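Side-chain contacts in dehydratase, IlvD/Edd family (Caulobacter crescentus, PDB 5OYN), which dehydrates D-xylonate to 2-dehydro-3-deoxy-D-arabinonate, and D-gluconate to 2-dehydro-3-deoxy-D-gluconate, using a [2Fe-2S] cluster and a magnesium ion: residues I304-W309 against F391-G396; N275-V280 against R310-I315; M296-G301 against G579-F584. All coordinates share one frame; numbering follows the deposited sequence.

Interaction 1 (I304-W309 against F391-G396)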
loop_
_atom_site.group_PDB
_atom_site.type_symbol
_atom_site.label_atom_id
_atom_site.label_comp_id
_atom_site.label_asym_id
_atom_site.label_seq_id
_atom_site.Cartn_x
_atom_site.Cartn_y
_atom_site.Cartn_z
ATOM N N ILE A 304 36.348 6.761 -22.697
ATOM C CA ILE A 304 35.749 6.287 -23.937
ATOM C C ILE A 304 35.827 7.403 -24.955
ATOM O O ILE A 304 35.278 8.493 -24.742
ATOM C CB ILE A 304 34.308 5.805 -23.753
ATOM C CG1 ILE A 304 34.313 4.598 -22.823
ATOM C CG2 ILE A 304 33.720 5.430 -25.104
ATOM C CD1 ILE A 304 33.186 3.665 -23.061
ATOM N N THR A 305 36.490 7.116 -26.067
ATOM C CA THR A 305 36.911 8.086 -27.060
ATOM C C THR A 305 36.129 7.877 -28.344
ATOM O O THR A 305 35.511 6.828 -28.561
ATOM C CB THR A 305 38.419 7.951 -27.321
ATOM O OG1 THR A 305 38.705 6.627 -27.798
ATOM C CG2 THR A 305 39.201 8.174 -26.046
ATOM N N ALA A 306 36.190 8.887 -29.215
ATOM C CA ALA A 306 35.494 8.799 -30.490
ATOM C C ALA A 306 35.886 7.546 -31.262
ATOM O O ALA A 306 35.093 7.042 -32.068
ATOM C CB ALA A 306 35.764 10.056 -31.317
ATOM N N ASP A 307 37.071 7.002 -31.008
ATOM C CA ASP A 307 37.448 5.786 -31.711
ATOM C C ASP A 307 36.719 4.566 -31.170
ATOM O O ASP A 307 36.480 3.608 -31.914
ATOM C CB ASP A 307 38.960 5.597 -31.647
ATOM C CG ASP A 307 39.668 6.296 -32.791
ATOM O OD1 ASP A 307 39.151 6.237 -33.940
ATOM O OD2 ASP A 307 40.725 6.917 -32.529
ATOM N N ASP A 308 36.334 4.595 -29.897
ATOM C CA ASP A 308 35.535 3.503 -29.364
ATOM C C ASP A 308 34.169 3.410 -30.041
ATOM O O ASP A 308 33.618 2.309 -30.148
ATOM C CB ASP A 308 35.405 3.662 -27.862
ATOM C CG ASP A 308 36.736 3.509 -27.163
ATOM O OD1 ASP A 308 37.331 2.406 -27.277
ATOM O OD2 ASP A 308 37.194 4.492 -26.527
ATOM N N TRP A 309 33.631 4.529 -30.544
ATOM C CA TRP A 309 32.379 4.472 -31.296
ATOM C C TRP A 309 32.592 4.019 -32.739
ATOM O O TRP A 309 31.795 3.226 -33.257
ATOM C CB TRP A 309 31.669 5.829 -31.265
ATOM C CG TRP A 309 31.329 6.282 -29.878
ATOM C CD1 TRP A 309 31.939 7.281 -29.172
ATOM C CD2 TRP A 309 30.321 5.739 -29.013
ATOM N NE1 TRP A 309 31.372 7.397 -27.920
ATOM C CE2 TRP A 309 30.378 6.461 -27.797
ATOM C CE3 TRP A 309 29.376 4.712 -29.145
ATOM C CZ2 TRP A 309 29.518 6.195 -26.729
ATOM C CZ3 TRP A 309 28.530 4.449 -28.089
ATOM C CH2 TRP A 309 28.603 5.187 -26.896
ATOM N N PHE A 391 26.658 3.986 -34.586
ATOM C CA PHE A 391 26.728 5.427 -34.704
ATOM C C PHE A 391 27.889 5.775 -35.606
ATOM O O PHE A 391 28.874 5.039 -35.693
ATOM C CB PHE A 391 26.900 6.089 -33.340
ATOM C CG PHE A 391 25.768 5.822 -32.391
ATOM C CD1 PHE A 391 24.450 5.911 -32.818
ATOM C CD2 PHE A 391 26.017 5.470 -31.075
ATOM C CE1 PHE A 391 23.393 5.658 -31.940
ATOM C CE2 PHE A 391 24.965 5.218 -30.195
ATOM C CZ PHE A 391 23.657 5.311 -30.630
ATOM N N LEU A 392 27.756 6.888 -36.308
ATOM C CA LEU A 392 28.789 7.362 -37.214
ATOM C C LEU A 392 29.279 8.705 -36.688
ATOM O O LEU A 392 28.622 9.730 -36.888
ATOM C CB LEU A 392 28.251 7.475 -38.634
ATOM C CG LEU A 392 29.322 8.002 -39.592
ATOM C CD1 LEU A 392 30.580 7.131 -39.509
ATOM C CD2 LEU A 392 28.804 8.080 -41.011
ATOM N N VAL A 393 30.430 8.722 -36.013
ATOM C CA VAL A 393 30.959 10.008 -35.572
ATOM C C VAL A 393 31.393 10.826 -36.779
ATOM O O VAL A 393 31.966 10.301 -37.746
ATOM C CB VAL A 393 32.094 9.847 -34.548
ATOM C CG1 VAL A 393 33.063 8.840 -35.018
ATOM C CG2 VAL A 393 32.787 11.197 -34.306
ATOM N N LEU A 394 31.068 12.113 -36.741
ATOM C CA LEU A 394 31.333 13.042 -37.822
ATOM C C LEU A 394 32.152 14.208 -37.288
ATOM O O LEU A 394 31.940 14.677 -36.161
ATOM C CB LEU A 394 30.032 13.549 -38.453
ATOM C CG LEU A 394 29.216 12.569 -39.313
ATOM C CD1 LEU A 394 28.299 13.330 -40.276
ATOM C CD2 LEU A 394 30.106 11.590 -40.089
ATOM N N LYS A 395 33.098 14.656 -38.106
ATOM C CA LYS A 395 34.057 15.675 -37.727
ATOM C C LYS A 395 34.063 16.759 -38.793
ATOM O O LYS A 395 33.742 16.513 -39.961
ATOM C CB LYS A 395 35.462 15.066 -37.565
ATOM C CG LYS A 395 36.244 15.589 -36.372
ATOM C CD LYS A 395 37.214 14.540 -35.799
ATOM C CE LYS A 395 38.042 13.848 -36.890
ATOM N NZ LYS A 395 39.044 14.742 -37.548
ATOM N N GLY A 396 34.430 17.964 -38.390
ATOM C CA GLY A 396 34.600 19.012 -39.368
ATOM C C GLY A 396 35.008 20.315 -38.728
ATOM O O GLY A 396 35.561 20.349 -37.623
#

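Interaction 2 (N275-V280 against R310-I315)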
loop_
_atom_site.group_PDB
_atom_site.type_symbol
_atom_site.label_atom_id
_atom_site.label_comp_id
_atom_site.label_asym_id
_atom_site.label_seq_id
_atom_site.Cartn_x
_atom_site.Cartn_y
_atom_site.Cartn_z
ATOM N N ASN A 275 31.401 -3.794 -24.600
ATOM C CA ASN A 275 30.270 -4.694 -24.832
ATOM C C ASN A 275 28.969 -3.915 -24.980
ATOM O O ASN A 275 28.167 -4.176 -25.890
ATOM C CB ASN A 275 30.164 -5.702 -23.689
ATOM C CG ASN A 275 31.200 -6.793 -23.798
ATOM O OD1 ASN A 275 31.906 -6.880 -24.801
ATOM N ND2 ASN A 275 31.300 -7.632 -22.775
ATOM N N ALA A 276 28.751 -2.945 -24.093
ATOM C CA ALA A 276 27.553 -2.120 -24.177
ATOM C C ALA A 276 27.494 -1.392 -25.512
ATOM O O ALA A 276 26.473 -1.440 -26.213
ATOM C CB ALA A 276 27.511 -1.136 -23.005
ATOM N N ILE A 277 28.596 -0.727 -25.885
ATOM C CA ILE A 277 28.683 -0.028 -27.170
ATOM C C ILE A 277 28.277 -0.955 -28.304
ATOM O O ILE A 277 27.520 -0.569 -29.204
ATOM C CB ILE A 277 30.108 0.525 -27.389
ATOM C CG1 ILE A 277 30.463 1.565 -26.328
ATOM C CG2 ILE A 277 30.269 1.097 -28.823
ATOM C CD1 ILE A 277 31.465 2.591 -26.798
ATOM N N ALA A 278 28.775 -2.191 -28.285
ATOM C CA ALA A 278 28.432 -3.110 -29.359
ATOM C C ALA A 278 26.945 -3.397 -29.354
ATOM O O ALA A 278 26.293 -3.372 -30.408
ATOM C CB ALA A 278 29.231 -4.409 -29.231
ATOM N N LEU A 279 26.386 -3.643 -28.163
ATOM C CA LEU A 279 24.964 -3.933 -28.066
ATOM C C LEU A 279 24.128 -2.766 -28.572
ATOM O O LEU A 279 23.173 -2.965 -29.336
ATOM C CB LEU A 279 24.598 -4.269 -26.630
ATOM C CG LEU A 279 23.088 -4.290 -26.441
ATOM C CD1 LEU A 279 22.527 -5.608 -26.947
ATOM C CD2 LEU A 279 22.818 -4.086 -24.996
ATOM N N VAL A 280 24.481 -1.540 -28.177
ATOM C CA VAL A 280 23.702 -0.388 -28.620
ATOM C C VAL A 280 23.546 -0.390 -30.132
ATOM O O VAL A 280 22.459 -0.125 -30.659
ATOM C CB VAL A 280 24.342 0.919 -28.136
ATOM C CG1 VAL A 280 23.590 2.100 -28.731
ATOM C CG2 VAL A 280 24.343 0.964 -26.640
ATOM N N ARG A 310 33.643 4.523 -33.413
ATOM C CA ARG A 310 33.952 4.057 -34.769
ATOM C C ARG A 310 34.151 2.552 -34.819
ATOM O O ARG A 310 33.828 1.914 -35.827
ATOM C CB ARG A 310 35.204 4.748 -35.332
ATOM C CG ARG A 310 35.073 6.242 -35.522
ATOM C CD ARG A 310 36.354 7.025 -35.753
ATOM N NE ARG A 310 35.981 8.284 -36.387
ATOM C CZ ARG A 310 36.359 9.481 -35.955
ATOM N NH1 ARG A 310 37.153 9.589 -34.886
ATOM N NH2 ARG A 310 35.940 10.573 -36.598
ATOM N N ALA A 311 34.689 1.975 -33.747
ATOM C CA ALA A 311 34.850 0.527 -33.673
ATOM C C ALA A 311 33.556 -0.213 -34.007
ATOM O O ALA A 311 33.580 -1.233 -34.712
ATOM C CB ALA A 311 35.334 0.148 -32.274
ATOM N N ALA A 312 32.417 0.301 -33.526
ATOM C CA ALA A 312 31.130 -0.378 -33.596
ATOM C C ALA A 312 30.267 0.039 -34.785
ATOM O O ALA A 312 29.173 -0.504 -34.951
ATOM C CB ALA A 312 30.355 -0.141 -32.297
ATOM N N TYR A 313 30.728 0.967 -35.628
ATOM C CA TYR A 313 29.903 1.430 -36.747
ATOM C C TYR A 313 29.457 0.281 -37.658
ATOM O O TYR A 313 28.314 0.268 -38.133
ATOM C CB TYR A 313 30.663 2.488 -37.553
ATOM C CG TYR A 313 29.922 2.978 -38.785
ATOM C CD1 TYR A 313 28.626 3.480 -38.686
ATOM C CD2 TYR A 313 30.518 2.941 -40.045
ATOM C CE1 TYR A 313 27.949 3.929 -39.801
ATOM C CE2 TYR A 313 29.843 3.381 -41.170
ATOM C CZ TYR A 313 28.561 3.879 -41.041
ATOM O OH TYR A 313 27.873 4.322 -42.146
ATOM N N ASP A 314 30.341 -0.683 -37.930
ATOM C CA ASP A 314 30.036 -1.750 -38.877
ATOM C C ASP A 314 29.334 -2.939 -38.227
ATOM O O ASP A 314 29.451 -4.069 -38.726
ATOM C CB ASP A 314 31.308 -2.216 -39.589
ATOM C CG ASP A 314 32.304 -2.883 -38.644
ATOM O OD1 ASP A 314 32.073 -2.887 -37.407
ATOM O OD2 ASP A 314 33.329 -3.401 -39.150
ATOM N N ILE A 315 28.641 -2.712 -37.116
ATOM C CA ILE A 315 27.737 -3.718 -36.556
ATOM C C ILE A 315 26.408 -3.646 -37.305
ATOM O O ILE A 315 25.841 -2.546 -37.437
ATOM C CB ILE A 315 27.532 -3.481 -35.067
ATOM C CG1 ILE A 315 28.880 -3.442 -34.331
ATOM C CG2 ILE A 315 26.592 -4.543 -34.496
ATOM C CD1 ILE A 315 29.335 -4.761 -33.776
#

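Interaction 3 (M296-G301 against G579-F584)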
loop_
_atom_site.group_PDB
_atom_site.type_symbol
_atom_site.label_atom_id
_atom_site.label_comp_id
_atom_site.label_asym_id
_atom_site.label_seq_id
_atom_site.Cartn_x
_atom_site.Cartn_y
_atom_site.Cartn_z
ATOM N N MET A 296 28.962 7.419 -17.608
ATOM C CA MET A 296 29.166 6.326 -16.665
ATOM C C MET A 296 30.615 5.854 -16.674
ATOM O O MET A 296 31.193 5.591 -15.610
ATOM C CB MET A 296 28.213 5.178 -16.989
ATOM C CG MET A 296 26.754 5.598 -16.951
ATOM S SD MET A 296 25.686 4.471 -17.861
ATOM C CE MET A 296 26.022 3.022 -16.910
ATOM N N ALA A 297 31.216 5.749 -17.868
ATOM C CA ALA A 297 32.626 5.380 -18.001
ATOM C C ALA A 297 33.511 6.313 -17.193
ATOM O O ALA A 297 34.263 5.875 -16.314
ATOM C CB ALA A 297 33.030 5.396 -19.474
ATOM N N ARG A 298 33.408 7.614 -17.469
ATOM C CA ARG A 298 34.199 8.598 -16.744
ATOM C C ARG A 298 34.064 8.429 -15.238
ATOM O O ARG A 298 35.068 8.358 -14.522
ATOM C CB ARG A 298 33.795 10.003 -17.173
ATOM C CG ARG A 298 34.129 10.296 -18.614
ATOM C CD ARG A 298 34.188 11.791 -18.861
ATOM N NE ARG A 298 35.258 12.421 -18.094
ATOM C CZ ARG A 298 35.394 13.734 -17.942
ATOM N NH1 ARG A 298 34.524 14.571 -18.504
ATOM N NH2 ARG A 298 36.403 14.211 -17.222
ATOM N N HIS A 299 32.830 8.320 -14.737
ATOM C CA HIS A 299 32.633 8.205 -13.292
ATOM C C HIS A 299 33.209 6.918 -12.726
ATOM O O HIS A 299 33.417 6.833 -11.511
ATOM C CB HIS A 299 31.149 8.308 -12.935
ATOM C CG HIS A 299 30.704 9.700 -12.625
ATOM N ND1 HIS A 299 30.000 10.473 -13.525
ATOM C CD2 HIS A 299 30.875 10.467 -11.521
ATOM C CE1 HIS A 299 29.752 11.655 -12.988
ATOM N NE2 HIS A 299 30.267 11.677 -11.770
ATOM N N ALA A 300 33.464 5.916 -13.562
ATOM C CA ALA A 300 34.214 4.743 -13.143
ATOM C C ALA A 300 35.681 4.803 -13.591
ATOM O O ALA A 300 36.360 3.767 -13.632
ATOM C CB ALA A 300 33.535 3.479 -13.666
ATOM N N GLY A 301 36.179 5.993 -13.919
ATOM C CA GLY A 301 37.581 6.155 -14.272
ATOM C C GLY A 301 37.999 5.410 -15.522
ATOM O O GLY A 301 39.100 4.849 -15.570
ATOM N N GLY A 579 30.001 13.437 -22.040
ATOM C CA GLY A 579 28.867 12.932 -21.294
ATOM C C GLY A 579 28.107 13.935 -20.458
ATOM O O GLY A 579 27.439 13.529 -19.501
ATOM N N GLY A 580 28.180 15.226 -20.791
ATOM C CA GLY A 580 27.524 16.273 -20.027
ATOM C C GLY A 580 27.536 16.035 -18.530
ATOM O O GLY A 580 26.486 16.082 -17.870
ATOM N N VAL A 581 28.723 15.735 -17.998
ATOM C CA VAL A 581 28.888 15.403 -16.595
ATOM C C VAL A 581 29.240 16.664 -15.820
ATOM O O VAL A 581 29.706 17.661 -16.383
ATOM C CB VAL A 581 29.969 14.322 -16.390
ATOM C CG1 VAL A 581 29.742 13.152 -17.325
ATOM C CG2 VAL A 581 31.350 14.917 -16.597
ATOM N N LEU A 582 29.000 16.621 -14.508
ATOM C CA LEU A 582 29.579 17.596 -13.589
ATOM C C LEU A 582 31.081 17.350 -13.562
ATOM O O LEU A 582 31.554 16.387 -12.950
ATOM C CB LEU A 582 28.967 17.460 -12.205
ATOM C CG LEU A 582 27.489 17.833 -12.157
ATOM C CD1 LEU A 582 26.979 17.865 -10.710
ATOM C CD2 LEU A 582 27.290 19.170 -12.847
ATOM N N GLU A 583 31.831 18.222 -14.248
ATOM C CA GLU A 583 33.237 17.948 -14.527
ATOM C C GLU A 583 34.059 17.837 -13.242
ATOM O O GLU A 583 34.946 16.982 -13.134
ATOM C CB GLU A 583 33.788 19.031 -15.451
ATOM C CG GLU A 583 35.170 18.730 -15.981
ATOM C CD GLU A 583 35.155 17.821 -17.194
ATOM O OE1 GLU A 583 34.740 18.277 -18.282
ATOM O OE2 GLU A 583 35.562 16.646 -17.060
ATOM N N PHE A 584 33.756 18.671 -12.242
ATOM C CA PHE A 584 34.447 18.546 -10.963
ATOM C C PHE A 584 34.200 17.189 -10.310
ATOM O O PHE A 584 35.023 16.727 -9.512
ATOM C CB PHE A 584 34.004 19.658 -10.019
ATOM C CG PHE A 584 32.707 19.371 -9.323
ATOM C CD1 PHE A 584 31.505 19.793 -9.874
ATOM C CD2 PHE A 584 32.682 18.675 -8.121
ATOM C CE1 PHE A 584 30.303 19.535 -9.244
ATOM C CE2 PHE A 584 31.476 18.406 -7.483
ATOM C CZ PHE A 584 30.285 18.835 -8.048
#

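Interaction 1 (I304-W309 against F391-G396)
W309 meets F391 at the phenyl edge: CE3 of W309 lies near the plane of the F391 ring and is 3.9 Å from F391 CD2. Seen from the indole the approach is oblique, for the six-membered ring and the phenyl ring have their planes at 57° and their centroids 5.9 Å apart, so the pair is neither a stack nor a T-shaped contact. The two side chains run side by side and point the same way, and matching first torsions, CG beside the backbone N (chi1 -60° for W309, -61° for F391), accompany this shared direction. Around the rings, I277 of helix 270-282 and I293 of helix 289-299 touch W309, while V280 and I403 touch F391. The contact thus joins the start of helix 306-312 to the short, weakly bonded strand 392-393, outermost within this chain in a three-stranded antiparallel sheet, and the residue before it, bridging the N-terminal and C-terminal family regions of this IlvD/Edd dehydratase. At its other end, V393 CG1 is 4.0 Å from the carbonyl O of A306, and V393 CG2 is 4.4 Å from A306 CB. No hydrogen bond links the segments. Within 304-309, D308 OD2 accepts from T305 N at 2.8 Å with its anti lone pair, in a nearly straight bond, and from T305 OG1 above the carboxylate plane; K270 adds a salt bridge to the same oxygen.

Interaction 2 (N275-V280 against R310-I315)
I277 and A312 make the closest approach, with the CG2 methyl of I277 3.7 Å from CB of A312. The isoleucine branches are divided by its first torsion: at chi1 -63°, CG1 sits beside the backbone N, leaving CG2 anti to that N and available to the alanine. The CG1 arm is extended (chi2 -152°), and its CD1 reaches the indole of W309 instead. A312 points its methyl toward helix 270-282, and the 5.7 Å separation of the A278 and A312 CA atoms is consistent with alanine at both positions. I315 is a looser neighbour: at chi1 -55° its CG1 lies beside the backbone N and CG2 opposite that N, and this CG2 is the methyl nearest the carbonyl O of A278, at 4.3 Å, with no bond implied. A type I beta turn from A312 to I315, with I315 N bonded to A312 O at 3.1 Å, turns the chain so that both A312 and I315 direct their side chains at the same helix. The methyl contact of I277 with A312 and the absence of hydrogen bonds across mark this as apolar helix-to-turn packing; all four touching residues are buried. Helix 215-225 packs on A276, L279 and V280 of helix 270-282, whereas L345 of helix 337-347 touches both A278 and I315. From the segment 310-315, Y313 and R310 reach L392 and V393 of strand 392-393.

Interaction 3 (M296-G301 against G579-F584)
A Schellman motif closes helix 289-299, and the last turn before it packs against the loop that leads into the short helix 583-586. G301 is the C-prime residue of the motif, as its positive phi (63°) and the 2.7 Å bond from G301 N to R298 O attest; V302 N to A297 O completes the pattern. The two segments are 278 residues apart in sequence, so the contact brings the C-terminal part of the chain back onto a helix of the N-terminal family region. R298 and V581 point their side chains toward the other segment, and H299 adds its ring, CE1 lying 4.3 Å from V581 CB in an oblique approach. The H299 ring also meets that of Y116 and touches M146 of helix 141-151, while N113 and R112 of helix 109-125 hydrogen-bond the carbonyls of G580 and G579. The polar link is a salt bridge from R298 to E583. Although E583 starts out pointing away, its chain bends at chi2 (83°) and brings the carboxylate back, while the arginine bends at chi3; the two side chains cross at about a right angle. V581 CG2 approaches the guanidinium obliquely, 3.7 Å from R298 NH1. Both terminal nitrogens of the arginine converge end-on upon one oxygen, an arrangement distinct from the bidentate pairing that uses both carboxylate oxygens, and neither hydrogen bond is straight. OE2 lies close to the guanidinium plane, whereas the carboxylate plane is turned 43° from it. R298 NH1 reaches E583 OE2 at 2.7 Å on the syn side, and R298 NH2 meets E583 OE2 at 2.6 Å, nearly in line with the C-O bond.

Interactions 1 and 2 have centres about 11 Å apart and share helix 306-312: its first turn meets 391-393, and A312 and the turn beginning there meet helix 270-282. They touch directly, F391 O lying 3.4 Å from Y313 CD1. Interaction 3 is about 18 Å from interaction 1 and about 20 Å from interaction 2, centre to centre; it touches only interaction 1, through I304 and A297. Of the consecutive helices 270-282, 289-299 and 306-312, the last supplies two segments, the others one each. Segments of interactions 1 and 2 alternate along the chain, as do those of 2 and 3; interaction 1 falls wholly between the segments of 3. This helical group contacts two later parts of the chain, away from the annotated sites.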